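Long-range contacts in hemolysin (Streptococcus suis, PDB 3HVN), which probably forms oligomeric pores in cholesterol-containing membranes of host cells, as a secreted cholesterol-dependent cytolysin, and so lyses them: residues P63-M68 with V414-A419; V75-E80 with I383-T388; N100-A105 with P118-I123; R125-L130 with N147-S152. The protein carries 1 engineered substitution. One frame throughout, in Å; residues are numbered along the deposited sequence.

Interaction 1 (P63-M68 with V414-A419); sequences PATTGM and VSYNEA
This is a surface packing contact between two sheets, where the long neck of the molecule meets its C-terminal beta sandwich. Residues 63-68 lead into edge strand 66-70 of the neck sheet. Residues 414-419 lead out of strand 404-416 of the sandwich. The two touching parts run in nearly opposite directions, 177° apart, but they do not pair as strands. Tyr416 carries the contact. Its CG lies anti to the carbonyl carbon, beside the backbone N (chi1 -78°), and this sends the ring across the backbone of Thr66 and Gly67. Tyr416 CB lies 3.6 Å from Gly67 N and 3.9 Å from Thr66 CA. Tyr416 CD2 comes within 3.8 Å of Gly67 CA. Thr65 OG1 also stands obliquely to the ring, on the same side as Gly67 N, 4.0 Å from Tyr416 CD1. In cholesterol-dependent cytolysins, a neck of long strands (domain 2) carries the membrane-binding sandwich (domain 4). This contact lies at that joint. The phenol end reaches back into the neck, where Tyr416 OH is hydrogen-bonded to Arg78 NH2 and the ring touches Phe74 and Val76 on strand 73-88. Flanking Tyr416, Ser415 OG donates to Asn417 OD1 (3.0 Å), from above the carbonyl plane of the amide. At the far end Ala64 CB points at the backbone of Ala419, 3.8 Å from Ala419 C.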
loop_
_atom_site.group_PDB
_atom_site.type_symbol
_atom_site.label_atom_id
_atom_site.label_comp_id
_atom_site.label_asym_id
_atom_site.label_seq_id
_atom_site.Cartn_x
_atom_site.Cartn_y
_atom_site.Cartn_z
ATOM N N PRO A 63 -0.306 4.639 21.696
ATOM C CA PRO A 63 0.041 5.835 22.468
ATOM C C PRO A 63 -0.633 7.075 21.892
ATOM O O PRO A 63 -0.662 7.249 20.674
ATOM C CB PRO A 63 1.559 5.930 22.296
ATOM C CG PRO A 63 1.994 4.527 22.060
ATOM C CD PRO A 63 0.888 3.887 21.271
ATOM N N ALA A 64 -1.171 7.921 22.765
ATOM C CA ALA A 64 -1.889 9.117 22.340
ATOM C C ALA A 64 -1.093 9.938 21.330
ATOM O O ALA A 64 0.135 10.007 21.400
ATOM C CB ALA A 64 -2.253 9.969 23.547
ATOM N N THR A 65 -1.802 10.551 20.388
ATOM C CA THR A 65 -1.176 11.407 19.387
ATOM C C THR A 65 -0.396 12.520 20.073
ATOM O O THR A 65 -0.841 13.064 21.084
ATOM C CB THR A 65 -2.225 12.032 18.452
ATOM O OG1 THR A 65 -2.955 13.043 19.157
ATOM C CG2 THR A 65 -3.192 10.970 17.952
ATOM N N THR A 66 0.768 12.860 19.529
ATOM C CA THR A 66 1.623 13.861 20.162
ATOM C C THR A 66 2.175 14.884 19.174
ATOM O O THR A 66 2.004 14.750 17.963
ATOM C CB THR A 66 2.799 13.209 20.916
ATOM O OG1 THR A 66 3.544 12.376 20.019
ATOM C CG2 THR A 66 2.289 12.368 22.077
ATOM N N GLY A 67 2.835 15.908 19.706
ATOM C CA GLY A 67 3.437 16.943 18.888
ATOM C C GLY A 67 4.892 17.173 19.249
ATOM O O GLY A 67 5.252 17.200 20.426
ATOM N N MET A 68 5.731 17.339 18.232
ATOM C CA MET A 68 7.162 17.529 18.442
ATOM C C MET A 68 7.677 18.749 17.685
ATOM O O MET A 68 7.038 19.224 16.748
ATOM C CB MET A 68 7.930 16.282 17.998
ATOM C CG MET A 68 7.673 15.052 18.854
ATOM S SD MET A 68 8.654 15.039 20.366
ATOM C CE MET A 68 10.303 14.848 19.694
ATOM N N VAL A 414 -0.655 25.065 19.519
ATOM C CA VAL A 414 -1.187 23.731 19.765
ATOM C C VAL A 414 -0.361 22.980 20.802
ATOM O O VAL A 414 0.857 22.858 20.670
ATOM C CB VAL A 414 -1.221 22.891 18.474
ATOM C CG1 VAL A 414 -1.920 21.564 18.726
ATOM C CG2 VAL A 414 -1.909 23.657 17.357
ATOM N N SER A 415 -1.030 22.477 21.832
ATOM C CA SER A 415 -0.375 21.663 22.846
ATOM C C SER A 415 -1.018 20.283 22.905
ATOM O O SER A 415 -2.187 20.148 23.269
ATOM C CB SER A 415 -0.450 22.342 24.216
ATOM O OG SER A 415 0.227 21.581 25.199
ATOM N N TYR A 416 -0.252 19.261 22.537
ATOM C CA TYR A 416 -0.756 17.893 22.532
ATOM C C TYR A 416 -0.455 17.169 23.838
ATOM O O TYR A 416 0.511 16.413 23.933
ATOM C CB TYR A 416 -0.177 17.106 21.354
ATOM C CG TYR A 416 -0.843 17.405 20.031
ATOM C CD1 TYR A 416 -2.128 16.952 19.761
ATOM C CD2 TYR A 416 -0.187 18.135 19.049
ATOM C CE1 TYR A 416 -2.742 17.221 18.554
ATOM C CE2 TYR A 416 -0.792 18.408 17.837
ATOM C CZ TYR A 416 -2.070 17.948 17.596
ATOM O OH TYR A 416 -2.677 18.218 16.392
ATOM N N ASN A 417 -1.290 17.406 24.844
ATOM C CA ASN A 417 -1.156 16.723 26.124
ATOM C C ASN A 417 -1.640 15.281 26.028
ATOM O O ASN A 417 -1.844 14.757 24.933
ATOM C CB ASN A 417 -1.924 17.467 27.216
ATOM C CG ASN A 417 -1.365 18.852 27.479
ATOM O OD1 ASN A 417 -0.309 19.217 26.963
ATOM N ND2 ASN A 417 -2.074 19.630 28.289
ATOM N N GLU A 418 -1.825 14.641 27.179
ATOM C CA GLU A 418 -2.284 13.257 27.213
ATOM C C GLU A 418 -3.670 13.116 26.592
ATOM O O GLU A 418 -4.339 14.112 26.313
ATOM C CB GLU A 418 -2.278 12.724 28.648
ATOM C CG GLU A 418 -0.894 12.670 29.274
ATOM C CD GLU A 418 -0.914 12.144 30.694
ATOM O OE1 GLU A 418 -2.018 11.996 31.259
ATOM O OE2 GLU A 418 0.175 11.882 31.246
ATOM N N ALA A 419 -4.088 11.872 26.371
ATOM C CA ALA A 419 -5.369 11.578 25.731
ATOM C C ALA A 419 -5.360 11.958 24.252
ATOM O O ALA A 419 -6.345 11.754 23.542
ATOM C CB ALA A 419 -6.513 12.274 26.461
#

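Interaction 2 (V75-E80 with I383-T388); sequences VVLRRE and IETTST
The flat guanidinium of Arg79 is met obliquely by the methyl group of Thr385, with Thr385 CG2 4.0 Å from Arg79 NE. Two flat carboxylates lie on the other face of the sheet, with Glu80 OE2 4.6 Å from Glu384 OE2. Lys82 forms a salt bridge with Glu384 and a long, weak ion pair with Glu80, which probably eases their repulsion. The motif is an antiparallel strand pair in the neck sheet, joining strand 73-88 to strand 376-401 at an angle of 163°. Val76, Arg78 and Glu80 face the same way as Thr388, Thr386 and Glu384, their hydrogen-bonded partners. Leu77 and Arg79 share the other face with Ser387 and Thr385, as non-hydrogen-bonded pairs. Arg79 and Thr385 lie side by side. Arg79 CG sits in the crowded position between the backbone N and the carbonyl carbon, and Arg79 CB packs 3.6 Å from Ile383 CG2. The Arg78 chain is extended from CG to NE and leads away to Tyr416 OH, with a salt bridge to Glu422 as well. Six backbone bonds hold the pair. The straightest runs 2.8 Å from Val76 N to Thr388 O, at 170° and in the carbonyl plane.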
loop_
_atom_site.group_PDB
_atom_site.type_symbol
_atom_site.label_atom_id
_atom_site.label_comp_id
_atom_site.label_asym_id
_atom_site.label_seq_id
_atom_site.Cartn_x
_atom_site.Cartn_y
_atom_site.Cartn_z
ATOM N N VAL A 75 6.069 18.564 14.207
ATOM C CA VAL A 75 5.698 17.205 13.832
ATOM C C VAL A 75 4.504 16.705 14.638
ATOM O O VAL A 75 4.621 16.419 15.830
ATOM C CB VAL A 75 6.875 16.228 14.019
ATOM C CG1 VAL A 75 6.416 14.795 13.794
ATOM C CG2 VAL A 75 8.017 16.584 13.080
ATOM N N VAL A 76 3.356 16.609 13.977
ATOM C CA VAL A 76 2.152 16.069 14.592
ATOM C C VAL A 76 2.060 14.573 14.321
ATOM O O VAL A 76 1.782 14.153 13.198
ATOM C CB VAL A 76 0.885 16.755 14.052
ATOM C CG1 VAL A 76 -0.362 16.093 14.620
ATOM C CG2 VAL A 76 0.903 18.238 14.381
ATOM N N LEU A 77 2.301 13.777 15.356
ATOM C CA LEU A 77 2.254 12.327 15.233
ATOM C C LEU A 77 0.915 11.783 15.722
ATOM O O LEU A 77 0.591 11.871 16.910
ATOM C CB LEU A 77 3.411 11.686 16.004
ATOM C CG LEU A 77 3.668 10.192 15.785
ATOM C CD1 LEU A 77 5.103 9.835 16.141
ATOM C CD2 LEU A 77 2.686 9.339 16.575
ATOM N N ARG A 78 0.144 11.227 14.793
ATOM C CA ARG A 78 -1.155 10.642 15.108
ATOM C C ARG A 78 -1.228 9.193 14.641
ATOM O O ARG A 78 -1.270 8.921 13.442
ATOM C CB ARG A 78 -2.281 11.447 14.456
ATOM C CG ARG A 78 -2.344 12.905 14.874
ATOM C CD ARG A 78 -3.546 13.595 14.248
ATOM N NE ARG A 78 -3.592 15.020 14.560
ATOM C CZ ARG A 78 -4.562 15.838 14.165
ATOM N NH1 ARG A 78 -5.572 15.373 13.441
ATOM N NH2 ARG A 78 -4.526 17.123 14.492
ATOM N N ARG A 79 -1.242 8.266 15.592
ATOM C CA ARG A 79 -1.347 6.847 15.272
ATOM C C ARG A 79 -2.675 6.286 15.772
ATOM O O ARG A 79 -2.963 6.328 16.969
ATOM C CB ARG A 79 -0.174 6.073 15.877
ATOM C CG ARG A 79 -0.041 6.218 17.386
ATOM C CD ARG A 79 1.250 5.596 17.894
ATOM N NE ARG A 79 2.426 6.323 17.425
ATOM C CZ ARG A 79 3.675 6.025 17.767
ATOM N NH1 ARG A 79 3.917 5.011 18.585
ATOM N NH2 ARG A 79 4.683 6.743 17.292
ATOM N N GLU A 80 -3.487 5.767 14.857
ATOM C CA GLU A 80 -4.794 5.237 15.236
ATOM C C GLU A 80 -4.916 3.736 14.991
ATOM O O GLU A 80 -4.227 3.172 14.141
ATOM C CB GLU A 80 -5.923 5.986 14.523
ATOM C CG GLU A 80 -6.069 5.654 13.048
ATOM C CD GLU A 80 -7.403 6.107 12.486
ATOM O OE1 GLU A 80 -8.389 6.142 13.252
ATOM O OE2 GLU A 80 -7.468 6.426 11.281
ATOM N N ILE A 383 -1.925 -0.610 13.557
ATOM C CA ILE A 383 -1.839 0.804 13.893
ATOM C C ILE A 383 -1.396 1.642 12.700
ATOM O O ILE A 383 -0.278 1.495 12.206
ATOM C CB ILE A 383 -0.862 1.050 15.057
ATOM C CG1 ILE A 383 -1.343 0.333 16.318
ATOM C CG2 ILE A 383 -0.710 2.541 15.316
ATOM C CD1 ILE A 383 -2.698 0.797 16.804
ATOM N N GLU A 384 -2.283 2.518 12.237
ATOM C CA GLU A 384 -1.936 3.461 11.184
ATOM C C GLU A 384 -1.296 4.697 11.800
ATOM O O GLU A 384 -1.942 5.442 12.541
ATOM C CB GLU A 384 -3.172 3.852 10.373
ATOM C CG GLU A 384 -2.916 4.957 9.359
ATOM C CD GLU A 384 -4.095 5.185 8.434
ATOM O OE1 GLU A 384 -4.812 4.210 8.131
ATOM O OE2 GLU A 384 -4.301 6.340 8.004
ATOM N N THR A 385 -0.019 4.901 11.498
ATOM C CA THR A 385 0.728 6.021 12.052
ATOM C C THR A 385 0.925 7.111 11.006
ATOM O O THR A 385 1.707 6.952 10.069
ATOM C CB THR A 385 2.105 5.576 12.576
ATOM O OG1 THR A 385 1.959 4.398 13.379
ATOM C CG2 THR A 385 2.740 6.680 13.408
ATOM N N THR A 386 0.208 8.218 11.171
ATOM C CA THR A 386 0.325 9.345 10.254
ATOM C C THR A 386 0.858 10.586 10.966
ATOM O O THR A 386 0.342 10.990 12.009
ATOM C CB THR A 386 -1.022 9.670 9.575
ATOM O OG1 THR A 386 -0.881 10.839 8.760
ATOM C CG2 THR A 386 -2.107 9.907 10.615
ATOM N N SER A 387 1.903 11.180 10.398
ATOM C CA SER A 387 2.499 12.387 10.957
ATOM C C SER A 387 2.291 13.565 10.014
ATOM O O SER A 387 2.013 13.379 8.830
ATOM C CB SER A 387 3.992 12.179 11.218
ATOM O OG SER A 387 4.691 11.921 10.012
ATOM N N THR A 388 2.425 14.777 10.543
ATOM C CA THR A 388 2.237 15.979 9.739
ATOM C C THR A 388 3.264 17.047 10.098
ATOM O O THR A 388 3.515 17.306 11.273
ATOM C CB THR A 388 0.822 16.557 9.922
ATOM O OG1 THR A 388 -0.146 15.508 9.803
ATOM C CG2 THR A 388 0.543 17.624 8.874
#

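Interaction 3 (N100-A105 with P118-I123); sequences NIYPGA and PTLISI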
loop_
_atom_site.group_PDB
_atom_site.type_symbol
_atom_site.label_atom_id
_atom_site.label_comp_id
_atom_site.label_asym_id
_atom_site.label_seq_id
_atom_site.Cartn_x
_atom_site.Cartn_y
_atom_site.Cartn_z
ATOM N N ASN A 100 3.565 -26.582 -4.198
ATOM C CA ASN A 100 2.935 -27.874 -4.430
ATOM C C ASN A 100 1.662 -27.655 -5.237
ATOM O O ASN A 100 0.684 -28.389 -5.097
ATOM C CB ASN A 100 2.615 -28.562 -3.103
ATOM C CG ASN A 100 2.215 -30.015 -3.278
ATOM O OD1 ASN A 100 2.296 -30.564 -4.375
ATOM N ND2 ASN A 100 1.782 -30.644 -2.191
ATOM N N ILE A 101 1.691 -26.630 -6.084
ATOM C CA ILE A 101 0.507 -26.193 -6.812
ATOM C C ILE A 101 0.599 -26.453 -8.313
ATOM O O ILE A 101 1.568 -26.064 -8.966
ATOM C CB ILE A 101 0.240 -24.689 -6.589
ATOM C CG1 ILE A 101 -0.371 -24.449 -5.206
ATOM C CG2 ILE A 101 -0.678 -24.145 -7.671
ATOM C CD1 ILE A 101 0.595 -24.650 -4.057
ATOM N N TYR A 102 -0.420 -27.114 -8.849
ATOM C CA TYR A 102 -0.543 -27.323 -10.287
ATOM C C TYR A 102 -2.003 -27.579 -10.644
ATOM O O TYR A 102 -2.754 -28.126 -9.836
ATOM C CB TYR A 102 0.345 -28.479 -10.755
ATOM C CG TYR A 102 -0.072 -29.838 -10.240
ATOM C CD1 TYR A 102 -0.955 -30.634 -10.960
ATOM C CD2 TYR A 102 0.424 -30.331 -9.041
ATOM C CE1 TYR A 102 -1.336 -31.877 -10.497
ATOM C CE2 TYR A 102 0.047 -31.574 -8.569
ATOM C CZ TYR A 102 -0.833 -32.343 -9.300
ATOM O OH TYR A 102 -1.210 -33.582 -8.834
ATOM N N PRO A 103 -2.413 -27.174 -11.855
ATOM C CA PRO A 103 -3.805 -27.288 -12.303
ATOM C C PRO A 103 -4.370 -28.693 -12.107
ATOM O O PRO A 103 -3.764 -29.669 -12.549
ATOM C CB PRO A 103 -3.718 -26.960 -13.794
ATOM C CG PRO A 103 -2.522 -26.085 -13.912
ATOM C CD PRO A 103 -1.545 -26.589 -12.892
ATOM N N GLY A 104 -5.521 -28.784 -11.449
ATOM C CA GLY A 104 -6.168 -30.062 -11.213
ATOM C C GLY A 104 -5.591 -30.793 -10.017
ATOM O O GLY A 104 -6.027 -31.892 -9.677
ATOM N N ALA A 105 -4.604 -30.175 -9.375
ATOM C CA ALA A 105 -3.950 -30.769 -8.217
ATOM C C ALA A 105 -4.946 -31.037 -7.094
ATOM O O ALA A 105 -5.694 -30.148 -6.686
ATOM C CB ALA A 105 -2.823 -29.874 -7.726
ATOM N N PRO A 118 -0.099 -26.465 1.215
ATOM C CA PRO A 118 -1.073 -27.564 1.191
ATOM C C PRO A 118 -0.437 -28.948 1.115
ATOM O O PRO A 118 0.752 -29.076 0.824
ATOM C CB PRO A 118 -1.876 -27.294 -0.089
ATOM C CG PRO A 118 -1.598 -25.868 -0.442
ATOM C CD PRO A 118 -0.200 -25.622 0.013
ATOM N N THR A 119 -1.243 -29.973 1.377
ATOM C CA THR A 119 -0.801 -31.358 1.265
ATOM C C THR A 119 -1.472 -32.026 0.069
ATOM O O THR A 119 -2.697 -31.993 -0.067
ATOM C CB THR A 119 -1.121 -32.161 2.539
ATOM O OG1 THR A 119 -0.501 -31.537 3.670
ATOM C CG2 THR A 119 -0.612 -33.587 2.411
ATOM N N LEU A 120 -0.662 -32.633 -0.792
ATOM C CA LEU A 120 -1.163 -33.260 -2.009
ATOM C C LEU A 120 -1.668 -34.672 -1.737
ATOM O O LEU A 120 -1.052 -35.429 -0.988
ATOM C CB LEU A 120 -0.063 -33.286 -3.077
ATOM C CG LEU A 120 -0.466 -33.490 -4.541
ATOM C CD1 LEU A 120 0.670 -33.079 -5.464
ATOM C CD2 LEU A 120 -0.885 -34.926 -4.815
ATOM N N ILE A 121 -2.796 -35.019 -2.350
ATOM C CA ILE A 121 -3.351 -36.363 -2.232
ATOM C C ILE A 121 -3.049 -37.181 -3.483
ATOM O O ILE A 121 -3.782 -37.119 -4.470
ATOM C CB ILE A 121 -4.874 -36.333 -2.002
ATOM C CG1 ILE A 121 -5.207 -35.517 -0.753
ATOM C CG2 ILE A 121 -5.423 -37.745 -1.881
ATOM C CD1 ILE A 121 -6.674 -35.534 -0.384
ATOM N N SER A 122 -1.961 -37.943 -3.436
ATOM C CA SER A 122 -1.544 -38.752 -4.575
ATOM C C SER A 122 -2.338 -40.052 -4.662
ATOM O O SER A 122 -1.874 -41.107 -4.230
ATOM C CB SER A 122 -0.044 -39.051 -4.500
ATOM O OG SER A 122 0.298 -39.642 -3.259
ATOM N N ILE A 123 -3.539 -39.964 -5.224
ATOM C CA ILE A 123 -4.399 -41.129 -5.392
ATOM C C ILE A 123 -4.720 -41.323 -6.870
ATOM O O ILE A 123 -4.437 -40.452 -7.691
ATOM C CB ILE A 123 -5.715 -40.970 -4.604
ATOM C CG1 ILE A 123 -6.429 -42.317 -4.463
ATOM C CG2 ILE A 123 -6.615 -39.939 -5.271
ATOM C CD1 ILE A 123 -7.784 -42.222 -3.798
#
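Asn100 and Leu120 both place CG anti to the backbone N, with chi1 of -169° and -161°, and their side chains meet at about a right angle. Tyr102 instead holds CG in the crowded position between its backbone N and carbonyl carbon (chi1 67°), and this swings the ring toward Leu120. One methyl group, Leu120 CD1, fills the corner between the two polar residues. It lies 3.2 Å from Asn100 OD1 and 3.5 Å from Tyr102 CE2. The methyl meets the Tyr102 ring at its edge, in plane, and the Leu120 and Tyr102 side chains cross at about a right angle. The amide nitrogen of Asn100 lies along the neighbouring backbone: Asn100 ND2 is 3.3 Å from Leu120 CB and 3.6 Å from Pro118 O. It is also near Leu120 N, but both atoms are donors and do not bond. Residues 102-105 form a type II beta turn, with Pro103 and Gly104 at its two central positions. The turn brings Ala105 CB over one face of the Tyr102 ring. The two segments lie in loops, in the part of the molecule remote from the C-terminal sandwich. Thr119 and Ile121 make backbone hydrogen bonds to Arg108 and Leu106. Arg151 of helix 151-166 packs against both Tyr102 and Leu120, so the helix joins the two loops. At the start of the contact Ile101 CD1 rests 4.3 Å from Pro118 CD, an apolar touch.

Interaction 4 (R125-L130 with N147-S152); sequences RGDLTL and NSPTRS
The Arg125 side chain wraps round Pro149 from its first carbon onward. Arg125 CB lies 3.4 Å from Pro149 CD. The next atom, Arg125 CG, sits 3.3 Å from Pro149 O. The chain then bends at chi2 (-58°) and again at chi3, which folds the tip back over the proline. There the guanidinium places one face against the ring, with Pro149 CB 4.2 Å above the guanidinium plane and over its centre. At the tip, Arg125 NH1 gives a hydrogen bond to Gly104 O. Pro149 is the hub of the contact and touches four residues in a row. Gly126 contributes its carbonyl oxygen, beside Pro149 CG. Leu128, with its CG in the crowded position, brings Leu128 CG to 3.4 Å from Pro149 CG. Asp127 supplies the polar link: Ser148 N donates to Asp127 OD1 over 2.9 Å with an angle of 153°. The nitrogen meets that oxygen from above the carboxylate plane, 37° out of it. This bond ties the link between strand 142-146 and helix 151-166 to the segment leading into strand 128-133. Thr150 holds the N-cap position of the helix, but its side chain makes no capping bond. Strands 128-133 and 142-146 are antiparallel neighbours, Leu128 also touches Val146, and Leu130 packs on both Val146 and Val154, so the helix start sits against the end of this strand pair.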
loop_
_atom_site.group_PDB
_atom_site.type_symbol
_atom_site.label_atom_id
_atom_site.label_comp_id
_atom_site.label_asym_id
_atom_site.label_seq_id
_atom_site.Cartn_x
_atom_site.Cartn_y
_atom_site.Cartn_z
ATOM N N ARG A 125 -6.089 -40.811 -10.002
ATOM C CA ARG A 125 -6.790 -39.627 -10.484
ATOM C C ARG A 125 -7.698 -39.926 -11.673
ATOM O O ARG A 125 -7.369 -40.748 -12.528
ATOM C CB ARG A 125 -5.787 -38.534 -10.856
ATOM C CG ARG A 125 -4.932 -38.054 -9.696
ATOM C CD ARG A 125 -5.796 -37.527 -8.565
ATOM N NE ARG A 125 -6.829 -36.618 -9.051
ATOM C CZ ARG A 125 -6.631 -35.328 -9.303
ATOM N NH1 ARG A 125 -5.433 -34.790 -9.117
ATOM N NH2 ARG A 125 -7.630 -34.576 -9.744
ATOM N N GLY A 126 -8.841 -39.248 -11.720
ATOM C CA GLY A 126 -9.765 -39.392 -12.829
ATOM C C GLY A 126 -9.445 -38.419 -13.946
ATOM O O GLY A 126 -9.161 -37.248 -13.696
ATOM N N ASP A 127 -9.485 -38.907 -15.181
ATOM C CA ASP A 127 -9.184 -38.084 -16.347
ATOM C C ASP A 127 -9.995 -36.793 -16.336
ATOM O O ASP A 127 -11.214 -36.819 -16.159
ATOM C CB ASP A 127 -9.456 -38.864 -17.635
ATOM C CG ASP A 127 -8.693 -40.174 -17.698
ATOM O OD1 ASP A 127 -7.796 -40.382 -16.854
ATOM O OD2 ASP A 127 -8.990 -40.993 -18.591
ATOM N N LEU A 128 -9.317 -35.665 -16.524
ATOM C CA LEU A 128 -9.985 -34.366 -16.501
ATOM C C LEU A 128 -9.513 -33.447 -17.626
ATOM O O LEU A 128 -8.411 -33.606 -18.148
ATOM C CB LEU A 128 -9.809 -33.689 -15.137
ATOM C CG LEU A 128 -8.473 -33.876 -14.416
ATOM C CD1 LEU A 128 -7.324 -33.279 -15.211
ATOM C CD2 LEU A 128 -8.529 -33.271 -13.020
ATOM N N THR A 129 -10.354 -32.484 -17.990
ATOM C CA THR A 129 -10.062 -31.594 -19.109
ATOM C C THR A 129 -9.516 -30.242 -18.658
ATOM O O THR A 129 -10.082 -29.588 -17.776
ATOM C CB THR A 129 -11.308 -31.370 -19.988
ATOM O OG1 THR A 129 -11.828 -32.634 -20.416
ATOM C CG2 THR A 129 -10.956 -30.531 -21.208
ATOM N N LEU A 130 -8.413 -29.828 -19.275
ATOM C CA LEU A 130 -7.777 -28.554 -18.962
ATOM C C LEU A 130 -7.893 -27.573 -20.125
ATOM O O LEU A 130 -7.960 -27.976 -21.288
ATOM C CB LEU A 130 -6.305 -28.761 -18.600
ATOM C CG LEU A 130 -5.970 -29.098 -17.145
ATOM C CD1 LEU A 130 -6.888 -30.181 -16.603
ATOM C CD2 LEU A 130 -4.509 -29.508 -17.013
ATOM N N ASN A 147 -5.311 -37.494 -19.004
ATOM C CA ASN A 147 -5.469 -38.818 -18.414
ATOM C C ASN A 147 -4.558 -38.998 -17.206
ATOM O O ASN A 147 -3.482 -38.404 -17.140
ATOM C CB ASN A 147 -5.178 -39.903 -19.452
ATOM C CG ASN A 147 -3.762 -39.829 -19.995
ATOM O OD1 ASN A 147 -3.055 -38.843 -19.790
ATOM N ND2 ASN A 147 -3.343 -40.876 -20.696
ATOM N N SER A 148 -4.992 -39.826 -16.259
ATOM C CA SER A 148 -4.240 -40.056 -15.027
ATOM C C SER A 148 -3.528 -38.784 -14.573
ATOM O O SER A 148 -2.298 -38.742 -14.519
ATOM C CB SER A 148 -3.232 -41.191 -15.217
ATOM O OG SER A 148 -3.888 -42.409 -15.519
ATOM N N PRO A 149 -4.308 -37.743 -14.248
ATOM C CA PRO A 149 -3.810 -36.410 -13.893
ATOM C C PRO A 149 -2.649 -36.435 -12.903
ATOM O O PRO A 149 -2.709 -37.126 -11.886
ATOM C CB PRO A 149 -5.031 -35.745 -13.258
ATOM C CG PRO A 149 -6.185 -36.392 -13.927
ATOM C CD PRO A 149 -5.778 -37.816 -14.176
ATOM N N THR A 150 -1.605 -35.675 -13.214
ATOM C CA THR A 150 -0.435 -35.552 -12.353
ATOM C C THR A 150 0.467 -34.449 -12.892
ATOM O O THR A 150 0.286 -33.991 -14.019
ATOM C CB THR A 150 0.354 -36.872 -12.273
ATOM O OG1 THR A 150 1.507 -36.695 -11.441
ATOM C CG2 THR A 150 0.796 -37.314 -13.658
ATOM N N ARG A 151 1.433 -34.019 -12.085
ATOM C CA ARG A 151 2.345 -32.951 -12.487
ATOM C C ARG A 151 2.901 -33.176 -13.890
ATOM O O ARG A 151 2.925 -32.259 -14.713
ATOM C CB ARG A 151 3.491 -32.816 -11.481
ATOM C CG ARG A 151 3.054 -32.340 -10.106
ATOM C CD ARG A 151 4.241 -32.183 -9.170
ATOM N NE ARG A 151 4.920 -33.454 -8.933
ATOM C CZ ARG A 151 4.576 -34.317 -7.983
ATOM N NH1 ARG A 151 3.558 -34.048 -7.176
ATOM N NH2 ARG A 151 5.250 -35.450 -7.838
ATOM N N SER A 152 3.342 -34.401 -14.157
ATOM C CA SER A 152 3.919 -34.745 -15.452
ATOM C C SER A 152 2.905 -34.601 -16.583
ATOM O O SER A 152 3.146 -33.887 -17.557
ATOM C CB SER A 152 4.478 -36.168 -15.427
ATOM O OG SER A 152 5.068 -36.506 -16.671
#

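Overall arrangement
The four contacts form two clusters, one in the neck and one near the rod end remote from the sandwich. Interactions 1 and 2 lie about 10 Å apart, centre to centre. They share the neck sheet through the hairpin of strands 66-70 and 73-88, joined by probable hydrogen bonds such as Thr66 O to Leu77 N. Interactions 3 and 4 lie about 11 Å apart and meet through helix 151-166 and Gly104. The centres of interactions 1 and 4 are about 63 Å apart. Along the chain, interactions 3 and then 4 close locally, while interactions 2 and 1 span them with partners more than 300 residues apart. The neck sheet thus joins early and late parts of the sequence.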